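Local coordinates for protein glutathione transferase (Phanerochaete chrysosporium, PDB 4F0C) that probably catalyses glutathione-dependent reactions as a dimeric GST-fold transferase of the Ure2p group, and binds oxidized glutathione disulfide in a pocket shared between its subunits, at residues G15-K20 against W72-I77; K20-L25 against A214-T219; K84-P87 against F91-S94; E143-F148 against K195-V200; F191-E194 against S199-R202. One frame throughout, in Å; residues are numbered along the deposited sequence.

Contact 1 (G15-K20 against W72-I77). With GDS (oxidized glutathione disulfide), chain B; SO4 (sulfate ion), chain C.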
# COMPACT_ATOMS: atom_id res chain seq x y z
N GLY A 15 14.00 -2.62 11.21
CA GLY A 15 12.90 -2.21 10.32
C GLY A 15 11.55 -2.65 10.86
O GLY A 15 11.42 -3.75 11.40
N PRO A 16 10.52 -1.80 10.72
CA PRO A 16 9.26 -2.14 11.40
C PRO A 16 8.48 -3.27 10.78
O PRO A 16 7.81 -4.02 11.50
CB PRO A 16 8.45 -0.82 11.31
CG PRO A 16 9.53 0.23 11.31
CD PRO A 16 10.59 -0.37 10.39
N ASN A 17 8.51 -3.42 9.45
CA ASN A 17 7.42 -4.12 8.79
C ASN A 17 7.22 -5.61 9.10
O ASN A 17 6.09 -6.09 9.16
CB ASN A 17 7.51 -3.90 7.27
CG ASN A 17 7.12 -2.50 6.90
OD1 ASN A 17 6.04 -2.05 7.26
ND2 ASN A 17 8.02 -1.77 6.27
N GLY A 18 8.30 -6.36 9.29
CA GLY A 18 8.10 -7.77 9.60
C GLY A 18 7.42 -8.00 10.94
O GLY A 18 6.87 -9.08 11.19
N TRP A 19 7.46 -7.00 11.82
CA TRP A 19 6.92 -7.17 13.19
C TRP A 19 5.40 -7.24 13.21
O TRP A 19 4.83 -7.79 14.14
CB TRP A 19 7.48 -6.08 14.14
CG TRP A 19 8.97 -6.31 14.28
CD1 TRP A 19 9.98 -5.65 13.60
CD2 TRP A 19 9.61 -7.36 15.03
NE1 TRP A 19 11.20 -6.21 13.93
CE2 TRP A 19 11.00 -7.26 14.81
CE3 TRP A 19 9.14 -8.35 15.91
CZ2 TRP A 19 11.93 -8.13 15.40
CZ3 TRP A 19 10.07 -9.22 16.51
CH2 TRP A 19 11.44 -9.11 16.24
N LYS A 20 4.74 -6.71 12.17
CA LYS A 20 3.29 -6.93 12.04
C LYS A 20 3.00 -8.41 12.00
O LYS A 20 2.03 -8.88 12.62
CB LYS A 20 2.76 -6.36 10.71
CG LYS A 20 2.98 -4.85 10.48
CD LYS A 20 2.52 -4.56 9.04
CE LYS A 20 3.04 -3.21 8.51
NZ LYS A 20 2.68 -3.09 7.05
N TRP A 72 4.94 -12.47 0.18
CA TRP A 72 5.64 -11.28 0.65
C TRP A 72 4.67 -10.08 0.60
O TRP A 72 3.51 -10.26 0.21
CB TRP A 72 6.96 -11.07 -0.12
CG TRP A 72 6.82 -11.13 -1.69
CD1 TRP A 72 6.93 -12.25 -2.51
CD2 TRP A 72 6.60 -10.01 -2.57
NE1 TRP A 72 6.77 -11.87 -3.85
CE2 TRP A 72 6.56 -10.51 -3.91
CE3 TRP A 72 6.44 -8.62 -2.36
CZ2 TRP A 72 6.36 -9.67 -5.02
CZ3 TRP A 72 6.24 -7.79 -3.48
CH2 TRP A 72 6.20 -8.33 -4.79
N GLU A 73 5.14 -8.89 0.96
CA GLU A 73 4.30 -7.75 1.38
C GLU A 73 3.70 -8.09 2.74
O GLU A 73 2.83 -8.96 2.85
CB GLU A 73 3.21 -7.35 0.37
CG GLU A 73 3.75 -6.59 -0.86
CD GLU A 73 4.46 -5.28 -0.47
OE1 GLU A 73 3.96 -4.53 0.38
OE2 GLU A 73 5.55 -5.01 -1.03
N SER A 74 4.18 -7.40 3.77
CA SER A 74 3.69 -7.63 5.14
C SER A 74 2.16 -7.75 5.23
O SER A 74 1.66 -8.65 5.90
CB SER A 74 4.22 -6.54 6.11
OG SER A 74 3.81 -5.21 5.76
N ASP A 75 1.40 -6.86 4.57
CA ASP A 75 -0.04 -6.90 4.78
C ASP A 75 -0.71 -8.04 4.01
O ASP A 75 -1.77 -8.55 4.42
CB ASP A 75 -0.73 -5.55 4.41
CG ASP A 75 -0.45 -4.46 5.43
OD1 ASP A 75 0.24 -4.71 6.47
OD2 ASP A 75 -0.96 -3.35 5.21
N ALA A 76 -0.11 -8.43 2.88
CA ALA A 76 -0.62 -9.64 2.21
C ALA A 76 -0.34 -10.89 3.03
O ALA A 76 -1.15 -11.82 3.06
CB ALA A 76 -0.02 -9.78 0.81
N ILE A 77 0.82 -10.93 3.69
CA ILE A 77 1.12 -12.01 4.63
C ILE A 77 0.07 -12.10 5.75
O ILE A 77 -0.38 -13.21 6.11
CB ILE A 77 2.55 -11.84 5.23
CG1 ILE A 77 3.59 -11.97 4.11
CG2 ILE A 77 2.83 -12.89 6.34
CD1 ILE A 77 4.99 -11.56 4.55
N1 GDS B . 5.36 -2.48 1.54
CA1 GDS B . 6.43 -3.39 2.10
C1 GDS B . 5.84 -4.32 3.24
OE1 GDS B . 4.93 -3.87 3.99
OE2 GDS B . 6.28 -5.51 3.28
CB1 GDS B . 7.64 -2.58 2.68
CG1 GDS B . 8.72 -3.53 3.25
CD1 GDS B . 9.92 -2.72 3.63
O1 GDS B . 10.00 -1.51 3.54
N2 GDS B . 10.97 -3.47 4.12
CA2 GDS B . 12.24 -2.85 4.52
C2 GDS B . 13.38 -3.41 3.70
O2 GDS B . 13.43 -4.62 3.46
CB2 GDS B . 12.60 -3.22 5.98
SG2 GDS B . 11.50 -2.34 7.12
N3 GDS B . 14.34 -2.54 3.32
CA3 GDS B . 15.47 -3.03 2.57
C3 GDS B . 15.76 -2.11 1.38
OE3 GDS B . 16.85 -2.27 0.78
OE4 GDS B . 14.84 -1.33 1.07
N4 GDS B . 9.27 1.18 4.20
CA4 GDS B . 8.09 1.88 3.69
C4 GDS B . 6.83 1.03 4.06
OE5 GDS B . 6.85 0.35 5.12
OE6 GDS B . 5.87 1.12 3.26
C5 GDS B . 10.36 1.88 4.66
O5 GDS B . 10.42 3.11 4.69
CA5 GDS B . 11.55 1.09 5.19
N5 GDS B . 12.81 1.85 5.01
CB5 GDS B . 11.29 0.81 6.68
SG5 GDS B . 12.47 -0.44 7.31
CA6 GDS B . 15.11 2.02 1.58
C6 GDS B . 14.97 3.57 1.30
OE7 GDS B . 15.70 4.08 0.42
OE8 GDS B . 14.12 4.19 1.97
N6 GDS B . 15.74 1.35 0.44
CB6 GDS B . 15.93 1.86 2.90
CG6 GDS B . 15.10 2.19 4.15
CD6 GDS B . 13.87 1.30 4.24
O6 GDS B . 13.75 0.18 3.74
S SO4 C . 5.40 -14.30 -7.20
O1 SO4 C . 5.70 -13.40 -6.08
O2 SO4 C . 4.90 -15.57 -6.71
O3 SO4 C . 4.28 -13.86 -8.06
O4 SO4 C . 6.61 -14.41 -7.97

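Contact 2 (K20-L25 against A214-T219)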
# COMPACT_ATOMS: atom_id res chain seq x y z
N LYS A 20 4.74 -6.71 12.17
CA LYS A 20 3.29 -6.93 12.04
C LYS A 20 3.00 -8.41 12.00
O LYS A 20 2.03 -8.88 12.62
CB LYS A 20 2.76 -6.36 10.71
CG LYS A 20 2.98 -4.85 10.48
CD LYS A 20 2.52 -4.56 9.04
CE LYS A 20 3.04 -3.21 8.51
NZ LYS A 20 2.68 -3.09 7.05
N VAL A 21 3.79 -9.13 11.21
CA VAL A 21 3.57 -10.56 11.02
C VAL A 21 3.95 -11.31 12.29
O VAL A 21 3.24 -12.21 12.70
CB VAL A 21 4.41 -11.09 9.85
CG1 VAL A 21 4.17 -12.58 9.67
CG2 VAL A 21 4.00 -10.34 8.55
N ASP A 22 5.10 -10.98 12.88
CA ASP A 22 5.46 -11.55 14.18
C ASP A 22 4.31 -11.41 15.20
O ASP A 22 3.95 -12.38 15.89
CB ASP A 22 6.74 -10.86 14.68
CG ASP A 22 7.24 -11.41 16.02
OD1 ASP A 22 6.75 -10.98 17.09
OD2 ASP A 22 8.14 -12.27 15.98
N MET A 23 3.72 -10.21 15.31
CA MET A 23 2.58 -9.99 16.23
C MET A 23 1.42 -10.96 15.95
O MET A 23 0.91 -11.59 16.86
CB MET A 23 2.04 -8.57 16.08
CG MET A 23 2.91 -7.53 16.75
SD MET A 23 2.41 -5.83 16.37
CE MET A 23 3.84 -4.97 17.03
N LEU A 24 1.02 -11.07 14.68
CA LEU A 24 -0.11 -11.95 14.34
C LEU A 24 0.19 -13.41 14.62
O LEU A 24 -0.67 -14.13 15.13
CB LEU A 24 -0.55 -11.75 12.87
CG LEU A 24 -1.65 -12.75 12.41
CD1 LEU A 24 -2.93 -12.49 13.23
CD2 LEU A 24 -1.93 -12.50 10.93
N LEU A 25 1.40 -13.85 14.29
CA LEU A 25 1.76 -15.25 14.54
C LEU A 25 1.70 -15.56 16.05
O LEU A 25 1.22 -16.62 16.45
CB LEU A 25 3.15 -15.56 13.98
CG LEU A 25 3.27 -15.58 12.45
CD1 LEU A 25 4.73 -15.66 12.05
CD2 LEU A 25 2.50 -16.75 11.84
N ALA A 214 2.72 -7.13 23.16
CA ALA A 214 3.76 -6.75 24.11
C ALA A 214 4.98 -7.67 23.98
O ALA A 214 6.12 -7.21 24.06
CB ALA A 214 3.21 -6.80 25.52
N GLU A 215 4.75 -8.97 23.81
CA GLU A 215 5.84 -9.93 23.67
C GLU A 215 6.61 -9.69 22.38
O GLU A 215 7.83 -9.75 22.36
CB GLU A 215 5.30 -11.36 23.73
CG GLU A 215 6.39 -12.44 23.57
CD GLU A 215 5.83 -13.85 23.67
OE1 GLU A 215 5.50 -14.28 24.79
OE2 GLU A 215 5.71 -14.52 22.63
N SER A 216 5.89 -9.42 21.29
CA SER A 216 6.51 -9.05 20.02
C SER A 216 7.42 -7.82 20.16
O SER A 216 8.56 -7.81 19.66
CB SER A 216 5.43 -8.83 18.94
OG SER A 216 6.01 -8.41 17.73
N LEU A 217 6.92 -6.78 20.84
CA LEU A 217 7.70 -5.55 20.99
C LEU A 217 8.94 -5.80 21.84
O LEU A 217 10.01 -5.25 21.58
CB LEU A 217 6.84 -4.43 21.61
CG LEU A 217 5.69 -3.93 20.73
CD1 LEU A 217 4.73 -3.01 21.52
CD2 LEU A 217 6.22 -3.22 19.46
N LYS A 218 8.80 -6.68 22.83
CA LYS A 218 9.91 -6.97 23.74
C LYS A 218 10.97 -7.77 22.97
O LYS A 218 12.16 -7.57 23.14
CB LYS A 218 9.40 -7.72 24.97
CG LYS A 218 10.51 -8.16 25.95
CD LYS A 218 9.93 -8.96 27.12
CE LYS A 218 10.99 -9.26 28.20
NZ LYS A 218 10.44 -10.08 29.33
N THR A 219 10.51 -8.68 22.12
CA THR A 219 11.39 -9.52 21.32
C THR A 219 12.19 -8.66 20.36
O THR A 219 13.40 -8.86 20.17
CB THR A 219 10.56 -10.56 20.53
OG1 THR A 219 9.89 -11.44 21.44
CG2 THR A 219 11.44 -11.41 19.59

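Contact 3 (K84-P87 against F91-S94)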
# COMPACT_ATOMS: atom_id res chain seq x y z
N LYS A 84 -6.12 -18.62 6.09
CA LYS A 84 -5.87 -20.05 6.21
C LYS A 84 -5.84 -20.58 7.63
O LYS A 84 -6.07 -21.77 7.84
CB LYS A 84 -4.57 -20.44 5.47
CG LYS A 84 -4.75 -20.54 3.96
CD LYS A 84 -3.56 -21.20 3.23
CE LYS A 84 -3.19 -22.59 3.72
NZ LYS A 84 -4.12 -23.70 3.32
N TYR A 85 -5.55 -19.72 8.60
CA TYR A 85 -5.25 -20.17 9.96
C TYR A 85 -5.96 -19.36 11.06
O TYR A 85 -5.57 -19.41 12.24
CB TYR A 85 -3.74 -20.17 10.21
CG TYR A 85 -2.98 -21.02 9.20
CD1 TYR A 85 -3.12 -22.42 9.20
CD2 TYR A 85 -2.18 -20.43 8.21
CE1 TYR A 85 -2.45 -23.19 8.27
CE2 TYR A 85 -1.49 -21.20 7.28
CZ TYR A 85 -1.65 -22.59 7.30
OH TYR A 85 -0.98 -23.40 6.39
N ASP A 86 -7.04 -18.68 10.70
CA ASP A 86 -7.90 -18.03 11.69
C ASP A 86 -9.36 -18.43 11.46
O ASP A 86 -10.22 -17.57 11.15
CB ASP A 86 -7.71 -16.49 11.62
CG ASP A 86 -8.47 -15.75 12.73
OD1 ASP A 86 -8.75 -16.36 13.80
OD2 ASP A 86 -8.74 -14.54 12.55
N PRO A 87 -9.66 -19.75 11.56
CA PRO A 87 -11.01 -20.21 11.18
C PRO A 87 -12.11 -19.71 12.14
O PRO A 87 -13.29 -19.68 11.77
CB PRO A 87 -10.90 -21.75 11.25
CG PRO A 87 -9.80 -21.97 12.27
CD PRO A 87 -8.80 -20.87 11.97
N PHE A 91 -9.12 -12.70 14.67
CA PHE A 91 -8.42 -11.48 14.25
C PHE A 91 -8.80 -11.10 12.85
O PHE A 91 -8.00 -10.49 12.13
CB PHE A 91 -6.89 -11.69 14.36
CG PHE A 91 -6.46 -12.08 15.74
CD1 PHE A 91 -6.41 -11.14 16.75
CD2 PHE A 91 -6.19 -13.41 16.04
CE1 PHE A 91 -6.06 -11.50 18.05
CE2 PHE A 91 -5.83 -13.77 17.34
CZ PHE A 91 -5.79 -12.81 18.34
N SER A 92 -10.01 -11.48 12.43
CA SER A 92 -10.44 -11.27 11.03
C SER A 92 -11.96 -11.40 10.99
O SER A 92 -12.62 -11.51 12.05
CB SER A 92 -9.75 -12.30 10.09
OG SER A 92 -10.11 -13.64 10.46
N VAL A 93 -12.53 -11.38 9.79
CA VAL A 93 -13.98 -11.27 9.64
C VAL A 93 -14.52 -12.29 8.63
O VAL A 93 -13.77 -12.80 7.80
CB VAL A 93 -14.41 -9.83 9.22
CG1 VAL A 93 -14.19 -8.85 10.37
CG2 VAL A 93 -13.66 -9.33 7.98
N SER A 94 -15.83 -12.55 8.69
CA SER A 94 -16.40 -13.59 7.83
C SER A 94 -17.19 -13.08 6.61
O SER A 94 -17.10 -13.65 5.53
CB SER A 94 -17.24 -14.57 8.65
OG SER A 94 -18.23 -13.86 9.34

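Contact 4 (E143-F148 against K195-V200)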
# COMPACT_ATOMS: atom_id res chain seq x y z
N GLU A 143 2.87 14.68 7.76
CA GLU A 143 2.01 13.60 7.23
C GLU A 143 1.69 12.57 8.31
O GLU A 143 0.59 12.03 8.37
CB GLU A 143 2.66 12.90 6.00
CG GLU A 143 1.75 11.83 5.35
CD GLU A 143 0.45 12.41 4.70
OE1 GLU A 143 0.29 13.64 4.68
OE2 GLU A 143 -0.39 11.62 4.24
N ILE A 144 2.66 12.27 9.17
CA ILE A 144 2.35 11.43 10.33
C ILE A 144 1.20 12.00 11.15
O ILE A 144 0.27 11.28 11.50
CB ILE A 144 3.61 11.24 11.24
CG1 ILE A 144 4.63 10.36 10.50
CG2 ILE A 144 3.20 10.70 12.59
CD1 ILE A 144 6.04 10.31 11.16
N LEU A 145 1.27 13.29 11.48
CA LEU A 145 0.20 13.93 12.27
C LEU A 145 -1.12 13.91 11.51
O LEU A 145 -2.20 13.79 12.12
CB LEU A 145 0.57 15.38 12.63
CG LEU A 145 1.87 15.58 13.42
CD1 LEU A 145 2.03 17.05 13.84
CD2 LEU A 145 1.83 14.66 14.65
N ARG A 146 -1.04 14.04 10.18
CA ARG A 146 -2.27 14.02 9.38
C ARG A 146 -2.93 12.64 9.49
O ARG A 146 -4.16 12.53 9.68
CB ARG A 146 -2.02 14.37 7.91
CG ARG A 146 -3.33 14.68 7.13
CD ARG A 146 -3.15 14.61 5.59
NE ARG A 146 -2.82 13.25 5.16
CZ ARG A 146 -3.71 12.29 4.94
NH1 ARG A 146 -5.02 12.51 5.12
NH2 ARG A 146 -3.28 11.10 4.56
N VAL A 147 -2.12 11.59 9.36
CA VAL A 147 -2.62 10.23 9.47
C VAL A 147 -3.19 9.99 10.88
O VAL A 147 -4.25 9.38 11.01
CB VAL A 147 -1.54 9.19 9.11
CG1 VAL A 147 -1.94 7.73 9.53
CG2 VAL A 147 -1.21 9.30 7.57
N PHE A 148 -2.48 10.45 11.90
CA PHE A 148 -3.02 10.41 13.27
C PHE A 148 -4.39 11.09 13.35
O PHE A 148 -5.31 10.58 14.00
CB PHE A 148 -2.08 11.11 14.25
CG PHE A 148 -0.88 10.29 14.66
CD1 PHE A 148 -0.75 8.95 14.30
CD2 PHE A 148 0.15 10.88 15.41
CE1 PHE A 148 0.37 8.23 14.68
CE2 PHE A 148 1.27 10.15 15.79
CZ PHE A 148 1.38 8.83 15.43
N LYS A 195 -2.61 13.74 24.62
CA LYS A 195 -3.31 15.03 24.52
C LYS A 195 -3.78 15.33 23.11
O LYS A 195 -4.89 15.83 22.89
CB LYS A 195 -2.43 16.19 25.04
CG LYS A 195 -2.33 16.26 26.53
CD LYS A 195 -1.43 17.40 26.98
CE LYS A 195 -1.35 17.41 28.50
NZ LYS A 195 -0.44 18.45 29.00
N ASP A 196 -2.91 15.04 22.14
CA ASP A 196 -3.13 15.48 20.78
C ASP A 196 -4.05 14.53 20.01
O ASP A 196 -4.78 14.96 19.11
CB ASP A 196 -1.80 15.63 20.02
CG ASP A 196 -0.90 16.72 20.60
OD1 ASP A 196 -1.37 17.56 21.40
OD2 ASP A 196 0.31 16.74 20.26
N PHE A 197 -3.98 13.23 20.32
CA PHE A 197 -4.79 12.23 19.64
C PHE A 197 -5.31 11.19 20.63
O PHE A 197 -4.85 10.05 20.61
CB PHE A 197 -3.94 11.56 18.54
CG PHE A 197 -3.37 12.56 17.55
CD1 PHE A 197 -4.17 13.06 16.54
CD2 PHE A 197 -2.07 13.01 17.66
CE1 PHE A 197 -3.66 14.01 15.63
CE2 PHE A 197 -1.55 13.96 16.76
CZ PHE A 197 -2.35 14.46 15.75
N PRO A 198 -6.26 11.60 21.49
CA PRO A 198 -6.62 10.74 22.62
C PRO A 198 -7.28 9.42 22.21
O PRO A 198 -7.04 8.41 22.87
CB PRO A 198 -7.56 11.61 23.48
CG PRO A 198 -7.97 12.73 22.60
CD PRO A 198 -6.87 12.94 21.60
N SER A 199 -8.10 9.42 21.16
CA SER A 199 -8.69 8.17 20.68
C SER A 199 -7.64 7.24 20.07
O SER A 199 -7.67 6.01 20.28
CB SER A 199 -9.78 8.48 19.63
OG SER A 199 -10.72 9.40 20.19
N VAL A 200 -6.73 7.80 19.27
CA VAL A 200 -5.64 6.99 18.73
C VAL A 200 -4.79 6.44 19.89
O VAL A 200 -4.36 5.29 19.85
CB VAL A 200 -4.74 7.78 17.74
CG1 VAL A 200 -3.68 6.85 17.12
CG2 VAL A 200 -5.63 8.41 16.62

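Contact 5 (F191-E194 against S199-R202)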
# COMPACT_ATOMS: atom_id res chain seq x y z
N PHE A 191 4.60 17.67 20.42
CA PHE A 191 3.79 16.46 20.28
C PHE A 191 3.57 15.75 21.61
O PHE A 191 4.52 15.49 22.33
CB PHE A 191 4.46 15.46 19.32
CG PHE A 191 3.74 14.13 19.23
CD1 PHE A 191 2.56 14.01 18.49
CD2 PHE A 191 4.25 13.00 19.88
CE1 PHE A 191 1.90 12.77 18.39
CE2 PHE A 191 3.57 11.77 19.81
CZ PHE A 191 2.41 11.65 19.06
N ASP A 192 2.32 15.45 21.92
CA ASP A 192 1.96 14.71 23.12
C ASP A 192 0.86 13.75 22.65
O ASP A 192 -0.22 14.20 22.29
CB ASP A 192 1.45 15.67 24.22
CG ASP A 192 1.13 14.95 25.54
OD1 ASP A 192 0.40 13.93 25.54
OD2 ASP A 192 1.58 15.42 26.60
N PHE A 193 1.16 12.46 22.57
CA PHE A 193 0.27 11.49 21.92
C PHE A 193 -1.13 11.52 22.55
O PHE A 193 -2.13 11.71 21.85
CB PHE A 193 0.88 10.08 22.05
CG PHE A 193 0.21 9.01 21.21
CD1 PHE A 193 -0.49 9.31 20.05
CD2 PHE A 193 0.34 7.67 21.59
CE1 PHE A 193 -1.08 8.28 19.30
CE2 PHE A 193 -0.23 6.66 20.85
CZ PHE A 193 -0.93 6.95 19.69
N GLU A 194 -1.20 11.31 23.86
CA GLU A 194 -2.50 11.29 24.54
C GLU A 194 -3.28 12.61 24.44
O GLU A 194 -4.49 12.59 24.20
CB GLU A 194 -2.39 10.85 26.00
CG GLU A 194 -3.79 10.75 26.66
CD GLU A 194 -3.73 10.19 28.06
OE1 GLU A 194 -2.61 9.87 28.52
OE2 GLU A 194 -4.81 10.07 28.69
N SER A 199 -8.10 9.42 21.16
CA SER A 199 -8.69 8.17 20.68
C SER A 199 -7.64 7.24 20.07
O SER A 199 -7.67 6.01 20.28
CB SER A 199 -9.78 8.48 19.63
OG SER A 199 -10.72 9.40 20.19
N VAL A 200 -6.73 7.80 19.27
CA VAL A 200 -5.64 6.99 18.73
C VAL A 200 -4.79 6.44 19.89
O VAL A 200 -4.36 5.29 19.85
CB VAL A 200 -4.74 7.78 17.74
CG1 VAL A 200 -3.68 6.85 17.12
CG2 VAL A 200 -5.63 8.41 16.62
N HIS A 201 -4.57 7.26 20.92
CA HIS A 201 -3.81 6.80 22.08
C HIS A 201 -4.52 5.64 22.79
O HIS A 201 -3.87 4.67 23.20
CB HIS A 201 -3.55 7.94 23.05
CG HIS A 201 -2.92 7.51 24.35
ND1 HIS A 201 -3.65 7.32 25.51
CD2 HIS A 201 -1.63 7.28 24.68
CE1 HIS A 201 -2.83 6.95 26.49
NE2 HIS A 201 -1.60 6.93 26.01
N ARG A 202 -5.84 5.76 22.96
CA ARG A 202 -6.64 4.71 23.62
C ARG A 202 -6.48 3.38 22.88
O ARG A 202 -6.22 2.33 23.49
CB ARG A 202 -8.12 5.10 23.60
CG ARG A 202 -9.06 4.07 24.22
CD ARG A 202 -10.49 4.23 23.65
NE ARG A 202 -10.62 3.68 22.31
CZ ARG A 202 -11.09 4.35 21.26
NH1 ARG A 202 -11.49 5.63 21.40
NH2 ARG A 202 -11.20 3.75 20.08

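Contact 1 (G15-K20 against W72-I77)
Lys20 NZ donates to Ser74 OG at 2.7 Å and to Asp75 OD1 at 3.0 Å; the second bond is also a salt bridge, with the ammonium above the carboxylate plane, 48° out of it. Lys20 CG lies beside the backbone N (chi1 -59°) and the chain beyond runs extended, which carries NZ from helix 18-28 to the start of helix 74-85. Ser74 OG passes its own hydrogen to GDS OE1, a very short bond of 2.5 Å, while Ser74 N reaches GDS OE2 at 2.9 Å almost straight, at 177°. The one serine therefore holds both oxygens of a glutathione alpha-carboxylate at the N-terminal end of helix 74-85, whose dipole would probably stabilise the negative charge. This is the gamma-glutamyl site of the thioredoxin-like domain of the GST fold, and Glu73, the N-cap residue, takes the amino group: GDS N1 to Glu73 OE1 is 2.7 Å. Across the way Asn17 ND2 holds GDS OE5 of the other glutathione half at 2.7 Å, and its backbone O touches Ser74 CB. In the second shell, Trp176 NE1 bonds Asn17 OD1, Gln109 OE1 bonds Lys20 NZ, and Ser111 OG of the second subunit bonds Glu73 OE1.

Contact 2 (K20-L25 against A214-T219)
Asp22 and Ser216 face each other between helix 18-28 and helix 211-227, whose local axes come within 9.0 Å and run at 135°, nearer antiparallel than parallel. Ser216 OG donates to Asp22 OD1 at 2.7 Å, arriving on the anti side and 30° out of the carboxylate plane. Asp22 CG stands opposite its backbone N (chi1 -178°), and that extends the carboxylate across the gap to the serine. Met23 lies along the other flank of the same serine, its CG 3.4 Å from Ser216 OG. Its chain then runs on extended, so that Met23 CE meets Leu217 CD2 at 3.8 Å, the two side chains crossing obliquely. The small side chain of Ser216 is consistent with the close backbones: Met23 CA and Ser216 CA are 5.5 Å apart. The contact ties the thioredoxin-like domain to the C-terminal helices of the GST fold. Arg26 forms salt bridges with both Asp22 OD1 and Glu215 OE2. With an alanine in place of Asp22, Ser216 OG would probably lose its acceptor and Arg26 one of its two carboxylates. The interface is polar on one flank and apolar on the other, with a buried carboxylate whose charge is probably balanced by the arginine.

Contact 3 (K84-P87 against F91-S94)
The carboxylate of Asp86 is approached at OD2 from both of its faces, by Ser92 OG and Phe91 N. Ser92 OG donates from well above the plane, 42° out of it, at 2.7 Å. Phe91 N comes in on the syn side and from the opposite face, only 19° out of the plane, at 2.8 Å. The phenyl ring of Phe91 takes an oblique attitude to OD2 and turns aside from the carboxylate; its nearest side-chain atom is Phe91 CB, 3.8 Å from Asp86 OD2. Ser92 N also comes within 3.3 Å of Asp86 OD2, but its angle is too poor for a bond. Asp86 closes a short loop where the chain leaves helix 74-85 and heads for helix 96-126, the passage that in the GST fold leads from the thioredoxin-like domain to the helical one. Asp86 CA and Phe91 CA are 7.1 Å apart, and the side chain spans that gap because its CG is trans to the backbone N (chi1 -174°). Ser92 OG, for its part, is tucked between its own N and carbonyl carbon, which turns the hydroxyl back onto the aspartate. Two donors gripping OD2 from different directions, with Lys90 N bonded to OD1, fix the rotation of the carboxylate and satisfy its buried oxygens; so many donors would probably keep it ionised. Leu28 of helix 18-28 packs on both Asp86 and Phe91. Phe91 is also hydrogen-bonded through its backbone to Ile168, and Lys165 NZ bonds Ser92 O.

Contact 4 (E143-F148 against K195-V200)
Phe148 and Phe197 bring their backbones closest here, with CA atoms 6.9 Å apart. The segment 143-148 is an unbroken piece of helix 134-155, whereas 195-200 breaks in its middle: Phe197 leaves helical geometry after helix 193-196 and at once serves as N-cap residue of helix 198-209. From this break the Phe197 side chain points toward helix 134-155, CG lying beside its backbone N (chi1 -57°). Phe148 CB sits over the centre of one face of this ring, 3.5 Å from the centroid of Phe197 and just 7° off the normal, a clean CH-pi contact. From there the Phe148 ring rises with its edge toward that face, a T-shaped pair with centroids 5.3 Å apart and planes at 63°; Phe148 CD2 is 3.8 Å from Phe197 CE2. The Leu145 side chain crosses that of Phe197 at about a right angle, Leu145 CD2 lying 4.0 Å from Phe197 CE2. Val200, in the first turn of helix 198-209, puts CG2 at 3.4 Å from Phe148 O. Glu152 of helix 134-155 fastens the same turn, its carboxylate bonded to Val200 N and Ser199 OG, and helix 174-184 lies against Phe148. No hydrogen bond passes between the two segments: inside the helical domain they hold together by ring, methylene and methyl contacts, with the polar links supplied a turn farther on.

Contact 5 (F191-E194 against S199-R202)
Phe193, just past the N-cap residue Asp192, meets both Val200 and His201. Its CG lies trans to the backbone N (chi1 -169°), sending the ring across to helix 198-209, where Val200 CG1 sits at the ring's edge, 3.7 Å from Phe193 CE1. Over one face lies His201 CA, a CH-pi contact 4.0 Å from the Phe193 centroid. The imidazole then turns its edge toward that face, an offset edge-to-face pair with planes at 84°, and Phe193 CD2 and His201 CD2 are 3.7 Å apart. The pair lies where the short helix 193-196 gives way, through Phe197, to helix 198-209 in the helical C-terminal domain of the GST fold. Next along, Glu194 covers the imidazole: its CB stands over the centre of the His201 ring, 3.7 Å from the centroid, and its extended chain lays the carboxylate over the CE1 side, planes only 7° apart, with Glu194 OE1 3.6 Å from His201 CE1. No hydrogen bond forms, but the negative charge stacked there would probably favour a protonated histidine. With an alanine in place of His201, the Glu194 chain would probably lose the surface it lies on and be set free to turn, and the face of Phe193 would lose the imidazole edge. Val181 of helix 174-184 packs on Phe193.

Along the chain contact 1 closes before contact 3 opens, and contacts 3, 4 and 5 lie within the loop closed by contact 2. Contacts 1 and 2 share helix 18-28 and Lys20, with centres 11 Å apart: contact 1 forms part of the glutathione site, contact 2 joins the thioredoxin-like domain to the C-terminal helices. Contact 3, at the far end of helix 74-85, has its centre 18 Å from each and touches contact 2 through Leu24 and Phe91. Contacts 4 and 5, 6 Å apart between centres, share helices 193-196 and 198-209. Their centres lie about 22 and 24 Å from that of contact 1; they join helices toward the periphery of the helical domain, away from the site.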